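PDB 6Q2F: glycoside hydrolase family protein from Novosphingobium sp. PP1Y, which probably hydrolyses terminal alpha-L-rhamnose residues from rhamnosylated substrates, as an alpha-L-rhamnosidase. Local coordinates for residues S52-H60 with D74-I83. Numbering follows the deposited sequence.
Sequences SARPRVWWH and DLEWMKRVGI
Trp-59, Val-57 and Arg-54 face Asp-74, Leu-75, Met-78, Gly-82 and Ile-83 within the first beta-alpha-beta unit of a (beta/alpha)8 barrel, where helix 68-81 packs back across the outside of strand 56-62 before the chain enters parallel strand 85-91. The short segments run nearly antiparallel (160°), their axes 11.2 Å apart at closest approach. At one end the Trp-59 indole meets three helix residues. With CG anti to the backbone N (chi1 -175°), it offers its NE1-H to Asp-74 OD2, 2.9 Å away, in a nearly straight bond lying in the indole plane. OD2 is met on its anti side, with the donor well out of the carboxylate plane, which is turned 77° from the ring. His-682 ND1 and the backbone N of Val-683 also bond to OD2, while Arg-703 forms a salt bridge with OD1, which would be expected to offset the negative charge of this buried acid. Two methyl groups press on one indole face: Leu-75 CD1 lies 4.1 Å from the centroid of the six-membered ring, and CE of Met-78, a selenomethionine, lies 3.9 Å from that of the five-membered ring, both as CH-pi contacts. Met-78 suits this place because its extended chain spans the gap and lets CE also touch Val-57 CG2 at 3.7 Å. The other valine methyl, CG1, packs against Ile-83 CD1. At the far end Gly-82 closes the helix in a Schellman motif, taking the positive phi easily because it has no side chain. Its O accepts a bond from Arg-54 NH1 at 3.1 Å, on a carbonyl lone pair but less straight than the Trp-59 bond. Apolar methyls thus fill the middle of the strand-helix interface, while directional bonds from an indole N-H and a guanidinium tie its two ends.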
ATOM      1  N   SER A  52       6.308   7.535  22.232  1.00 25.27           N
ATOM      2  CA  SER A  52       6.802   6.912  21.010  1.00 28.06           C
ATOM      3  C   SER A  52       6.101   5.596  20.701  1.00 28.34           C
ATOM      4  O   SER A  52       6.110   5.152  19.549  1.00 26.09           O
ATOM      5  CB  SER A  52       8.312   6.670  21.138  1.00 27.97           C
ATOM      6  OG  SER A  52       8.582   5.801  22.225  1.00 29.27           O
ATOM      7  N   ALA A  53       5.540   4.935  21.708  1.00 21.77           N
ATOM      8  CA  ALA A  53       4.861   3.669  21.473  1.00 22.79           C
ATOM      9  C   ALA A  53       3.374   3.843  21.216  1.00 24.73           C
ATOM     10  O   ALA A  53       2.717   2.889  20.792  1.00 25.71           O
ATOM     11  CB  ALA A  53       5.069   2.719  22.664  1.00 21.75           C
ATOM     12  N   ARG A  54       2.841   5.023  21.434  1.00 25.72           N
ATOM     13  CA  ARG A  54       1.394   5.165  21.397  1.00 27.13           C
ATOM     14  C   ARG A  54       0.918   5.405  19.965  1.00 29.85           C
ATOM     15  O   ARG A  54       1.581   6.106  19.201  1.00 26.27           O
ATOM     16  CB  ARG A  54       0.975   6.303  22.316  1.00 26.54           C
ATOM     17  CG  ARG A  54       1.293   5.967  23.756  1.00 24.28           C
ATOM     18  CD  ARG A  54       0.933   7.052  24.764  1.00 29.91           C
ATOM     19  NE  ARG A  54       1.075   6.464  26.099  1.00 37.25           N
ATOM     20  CZ  ARG A  54       0.236   5.545  26.586  1.00 39.62           C
ATOM     21  NH1 ARG A  54      -0.801   5.132  25.847  1.00 35.76           N
ATOM     22  NH2 ARG A  54       0.445   5.028  27.794  1.00 30.80           N
ATOM     23  N   PRO A  55      -0.200   4.808  19.561  1.00 27.79           N
ATOM     24  CA  PRO A  55      -0.603   4.905  18.163  1.00 24.08           C
ATOM     25  C   PRO A  55      -1.081   6.306  17.828  1.00 25.50           C
ATOM     26  O   PRO A  55      -1.467   7.099  18.695  1.00 24.18           O
ATOM     27  CB  PRO A  55      -1.750   3.898  18.047  1.00 25.51           C
ATOM     28  CG  PRO A  55      -2.406   3.980  19.383  1.00 24.84           C
ATOM     29  CD  PRO A  55      -1.229   4.119  20.362  1.00 25.02           C
ATOM     30  N   ARG A  56      -1.029   6.604  16.538  1.00 22.69           N
ATOM     31  CA  ARG A  56      -1.534   7.853  15.999  1.00 30.04           C
ATOM     32  C   ARG A  56      -2.915   7.613  15.401  1.00 27.46           C
ATOM     33  O   ARG A  56      -3.354   6.472  15.234  1.00 25.82           O
ATOM     34  CB  ARG A  56      -0.574   8.389  14.937  1.00 25.42           C
ATOM     35  CG  ARG A  56       0.657   9.133  15.448  1.00 25.49           C
ATOM     36  CD  ARG A  56       1.608   8.319  16.328  1.00 27.28           C
ATOM     37  NE  ARG A  56       2.796   9.135  16.600  1.00 34.00           N
ATOM     38  CZ  ARG A  56       3.551   9.071  17.690  1.00 32.36           C
ATOM     39  NH1 ARG A  56       3.260   8.189  18.655  1.00 24.49           N
ATOM     40  NH2 ARG A  56       4.601   9.890  17.793  1.00 26.36           N
ATOM     41  N   VAL A  57      -3.607   8.704  15.071  1.00 23.81           N
ATOM     42  CA  VAL A  57      -4.843   8.612  14.299  1.00 26.77           C
ATOM     43  C   VAL A  57      -4.795   9.603  13.141  1.00 27.53           C
ATOM     44  O   VAL A  57      -4.159  10.655  13.210  1.00 24.37           O
ATOM     45  CB  VAL A  57      -6.106   8.870  15.159  1.00 23.82           C
ATOM     46  CG1 VAL A  57      -6.140   7.903  16.348  1.00 23.97           C
ATOM     47  CG2 VAL A  57      -6.154  10.315  15.601  1.00 17.89           C
ATOM     48  N   TRP A  58      -5.470   9.252  12.062  1.00 25.23           N
ATOM     49  CA  TRP A  58      -5.807  10.234  11.059  1.00 23.56           C
ATOM     50  C   TRP A  58      -6.996  11.049  11.561  1.00 25.98           C
ATOM     51  O   TRP A  58      -7.875  10.543  12.272  1.00 27.17           O
ATOM     52  CB  TRP A  58      -6.121   9.556   9.721  1.00 23.84           C
ATOM     53  CG  TRP A  58      -4.864   9.219   8.961  1.00 20.51           C
ATOM     54  CD1 TRP A  58      -3.583   9.332   9.419  1.00 22.25           C
ATOM     55  CD2 TRP A  58      -4.766   8.766   7.605  1.00 20.80           C
ATOM     56  NE1 TRP A  58      -2.696   8.961   8.439  1.00 23.56           N
ATOM     57  CE2 TRP A  58      -3.395   8.618   7.316  1.00 25.03           C
ATOM     58  CE3 TRP A  58      -5.701   8.495   6.601  1.00 28.56           C
ATOM     59  CZ2 TRP A  58      -2.936   8.177   6.076  1.00 25.42           C
ATOM     60  CZ3 TRP A  58      -5.244   8.061   5.366  1.00 29.99           C
ATOM     61  CH2 TRP A  58      -3.876   7.916   5.111  1.00 23.93           C
ATOM     62  N   TRP A  59      -7.010  12.332  11.204  1.00 26.09           N
ATOM     63  CA  TRP A  59      -7.923  13.304  11.826  1.00 23.94           C
ATOM     64  C   TRP A  59      -8.458  14.229  10.732  1.00 26.41           C
ATOM     65  O   TRP A  59      -7.975  15.345  10.533  1.00 29.81           O
ATOM     66  CB  TRP A  59      -7.187  14.061  12.924  1.00 18.35           C
ATOM     67  CG  TRP A  59      -7.989  15.011  13.745  1.00 24.13           C
ATOM     68  CD1 TRP A  59      -9.151  14.751  14.446  1.00 23.09           C
ATOM     69  CD2 TRP A  59      -7.621  16.351  14.063  1.00 19.77           C
ATOM     70  NE1 TRP A  59      -9.537  15.880  15.140  1.00 25.24           N
ATOM     71  CE2 TRP A  59      -8.614  16.872  14.919  1.00 26.96           C
ATOM     72  CE3 TRP A  59      -6.557  17.173  13.687  1.00 25.12           C
ATOM     73  CZ2 TRP A  59      -8.569  18.172  15.403  1.00 24.54           C
ATOM     74  CZ3 TRP A  59      -6.523  18.472  14.153  1.00 26.34           C
ATOM     75  CH2 TRP A  59      -7.517  18.957  15.011  1.00 27.23           C
ATOM     76  N   HIS A  60      -9.466  13.749  10.014  1.00 28.44           N
ATOM     77  CA  HIS A  60      -9.985  14.462   8.857  1.00 31.44           C
ATOM     78  C   HIS A  60     -10.900  15.601   9.285  1.00 30.30           C
ATOM     79  O   HIS A  60     -11.796  15.411  10.105  1.00 26.81           O
ATOM     80  CB  HIS A  60     -10.751  13.512   7.940  1.00 32.86           C
ATOM     81  CG  HIS A  60      -9.884  12.516   7.234  1.00 34.61           C
ATOM     82  ND1 HIS A  60      -9.497  11.325   7.811  1.00 30.85           N
ATOM     83  CD2 HIS A  60      -9.353  12.524   5.988  1.00 37.19           C
ATOM     84  CE1 HIS A  60      -8.750  10.650   6.954  1.00 31.99           C
ATOM     85  NE2 HIS A  60      -8.648  11.356   5.841  1.00 34.80           N
ATOM     86  N   ASP A  74     -11.613  17.115  20.917  1.00 21.77           N
ATOM     87  CA  ASP A  74     -10.961  16.005  20.216  1.00 26.16           C
ATOM     88  C   ASP A  74      -9.616  15.676  20.840  1.00 28.57           C
ATOM     89  O   ASP A  74      -9.328  14.511  21.153  1.00 32.92           O
ATOM     90  CB  ASP A  74     -10.748  16.340  18.744  1.00 25.08           C
ATOM     91  CG  ASP A  74     -12.016  16.264  17.925  1.00 28.03           C
ATOM     92  OD1 ASP A  74     -13.078  15.902  18.473  1.00 30.14           O
ATOM     93  OD2 ASP A  74     -11.930  16.555  16.712  1.00 33.47           O
ATOM     94  N   LEU A  75      -8.754  16.686  20.996  1.00 29.75           N
ATOM     95  CA  LEU A  75      -7.392  16.384  21.419  1.00 28.33           C
ATOM     96  C   LEU A  75      -7.343  16.029  22.900  1.00 30.79           C
ATOM     97  O   LEU A  75      -6.498  15.228  23.313  1.00 30.04           O
ATOM     98  CB  LEU A  75      -6.465  17.551  21.087  1.00 22.67           C
ATOM     99  CG  LEU A  75      -5.835  17.509  19.686  1.00 26.29           C
ATOM    100  CD1 LEU A  75      -6.890  17.500  18.584  1.00 22.87           C
ATOM    101  CD2 LEU A  75      -4.858  18.664  19.492  1.00 25.90           C
ATOM    102  N   GLU A  76      -8.258  16.575  23.701  1.00 28.49           N
ATOM    103  CA  GLU A  76      -8.340  16.146  25.091  1.00 33.34           C
ATOM    104  C   GLU A  76      -8.843  14.709  25.192  1.00 36.16           C
ATOM    105  O   GLU A  76      -8.406  13.962  26.074  1.00 32.00           O
ATOM    106  CB  GLU A  76      -9.242  17.088  25.901  1.00 34.67           C
ATOM    107  CG  GLU A  76      -8.638  18.482  26.147  1.00 27.62           C
ATOM    108  CD  GLU A  76      -9.648  19.444  26.735  1.00 33.84           C
ATOM    109  OE1 GLU A  76      -9.220  20.419  27.385  1.00 43.34           O
ATOM    110  OE2 GLU A  76     -10.856  19.219  26.553  1.00 37.93           O
ATOM    111  N   TRP A  77      -9.771  14.304  24.312  1.00 27.87           N
ATOM    112  CA  TRP A  77     -10.192  12.904  24.283  1.00 31.71           C
ATOM    113  C   TRP A  77      -9.016  11.982  23.964  1.00 31.32           C
ATOM    114  O   TRP A  77      -8.827  10.948  24.611  1.00 31.01           O
ATOM    115  CB  TRP A  77     -11.320  12.693  23.273  1.00 27.05           C
ATOM    116  CG  TRP A  77     -11.602  11.226  23.070  1.00 28.35           C
ATOM    117  CD1 TRP A  77     -12.210  10.381  23.951  1.00 29.13           C
ATOM    118  CD2 TRP A  77     -11.245  10.422  21.933  1.00 27.68           C
ATOM    119  NE1 TRP A  77     -12.262   9.102  23.432  1.00 30.58           N
ATOM    120  CE2 TRP A  77     -11.680   9.105  22.193  1.00 32.95           C
ATOM    121  CE3 TRP A  77     -10.606  10.687  20.731  1.00 23.12           C
ATOM    122  CZ2 TRP A  77     -11.498   8.061  21.283  1.00 28.49           C
ATOM    123  CZ3 TRP A  77     -10.422   9.647  19.825  1.00 25.78           C
ATOM    124  CH2 TRP A  77     -10.867   8.354  20.102  1.00 24.18           C
HETATM  125  N   MSE A  78      -8.196  12.364  22.992  1.00 28.07           N
HETATM  126  CA  MSE A  78      -7.053  11.569  22.552  1.00 26.67           C
HETATM  127  C   MSE A  78      -6.064  11.369  23.676  1.00 27.76           C
HETATM  128  O   MSE A  78      -5.484  10.293  23.815  1.00 29.52           O
HETATM  129  CB  MSE A  78      -6.355  12.230  21.368  1.00 25.49           C
HETATM  130  CG  MSE A  78      -7.132  12.185  20.067  1.00 25.74           C
HETATM  131 SE   MSE A  78      -6.221  13.227  18.633  1.00 32.13          SE
HETATM  132  CE  MSE A  78      -7.647  13.233  17.306  1.00 27.18           C
ATOM    133  N   LYS A  79      -5.849  12.418  24.474  1.00 25.40           N
ATOM    134  CA  LYS A  79      -5.013  12.257  25.661  1.00 30.03           C
ATOM    135  C   LYS A  79      -5.631  11.269  26.640  1.00 31.48           C
ATOM    136  O   LYS A  79      -4.941  10.360  27.111  1.00 37.15           O
ATOM    137  CB  LYS A  79      -4.758  13.598  26.344  1.00 31.81           C
ATOM    138  CG  LYS A  79      -3.831  14.486  25.556  1.00 37.47           C
ATOM    139  CD  LYS A  79      -2.526  13.753  25.241  1.00 41.66           C
ATOM    140  CE  LYS A  79      -1.699  13.520  26.484  1.00 42.05           C
ATOM    141  NZ  LYS A  79      -0.332  13.105  26.078  1.00 43.62           N
ATOM    142  N   ARG A  80      -6.930  11.422  26.953  1.00 27.71           N
ATOM    143  CA  ARG A  80      -7.572  10.514  27.913  1.00 36.32           C
ATOM    144  C   ARG A  80      -7.379   9.063  27.504  1.00 32.17           C
ATOM    145  O   ARG A  80      -7.141   8.187  28.342  1.00 35.18           O
ATOM    146  CB  ARG A  80      -9.076  10.797  28.038  1.00 33.91           C
ATOM    147  CG  ARG A  80      -9.463  11.990  28.883  1.00 37.50           C
ATOM    148  CD  ARG A  80     -10.946  11.905  29.344  1.00 28.14           C
ATOM    149  NE  ARG A  80     -11.925  11.973  28.260  1.00 25.46           N
ATOM    150  CZ  ARG A  80     -12.142  13.060  27.520  1.00 31.86           C
ATOM    151  NH1 ARG A  80     -11.424  14.163  27.733  1.00 26.83           N
ATOM    152  NH2 ARG A  80     -13.077  13.045  26.571  1.00 26.17           N
ATOM    153  N   VAL A  81      -7.467   8.801  26.200  1.00 29.31           N
ATOM    154  CA  VAL A  81      -7.514   7.455  25.653  1.00 28.04           C
ATOM    155  C   VAL A  81      -6.124   6.929  25.284  1.00 30.36           C
ATOM    156  O   VAL A  81      -5.994   5.778  24.854  1.00 29.96           O
ATOM    157  CB  VAL A  81      -8.417   7.392  24.406  1.00 28.48           C
ATOM    158  CG1 VAL A  81      -9.857   7.714  24.774  1.00 41.07           C
ATOM    159  CG2 VAL A  81      -7.908   8.343  23.333  1.00 38.59           C
ATOM    160  N   GLY A  82      -5.077   7.738  25.457  1.00 27.29           N
ATOM    161  CA  GLY A  82      -3.704   7.314  25.254  1.00 33.58           C
ATOM    162  C   GLY A  82      -3.185   7.377  23.833  1.00 30.93           C
ATOM    163  O   GLY A  82      -2.241   6.655  23.505  1.00 29.82           O
ATOM    164  N   ILE A  83      -3.760   8.206  22.986  1.00 27.33           N
ATOM    165  CA  ILE A  83      -3.317   8.339  21.607  1.00 26.45           C
ATOM    166  C   ILE A  83      -2.078   9.219  21.592  1.00 24.38           C
ATOM    167  O   ILE A  83      -1.971  10.158  22.382  1.00 28.53           O
ATOM    168  CB  ILE A  83      -4.459   8.908  20.751  1.00 26.84           C
ATOM    169  CG1 ILE A  83      -5.419   7.789  20.346  1.00 23.63           C
ATOM    170  CG2 ILE A  83      -3.920   9.689  19.514  1.00 25.71           C
ATOM    171  CD1 ILE A  83      -6.786   8.297  19.940  1.00 26.89           C
TER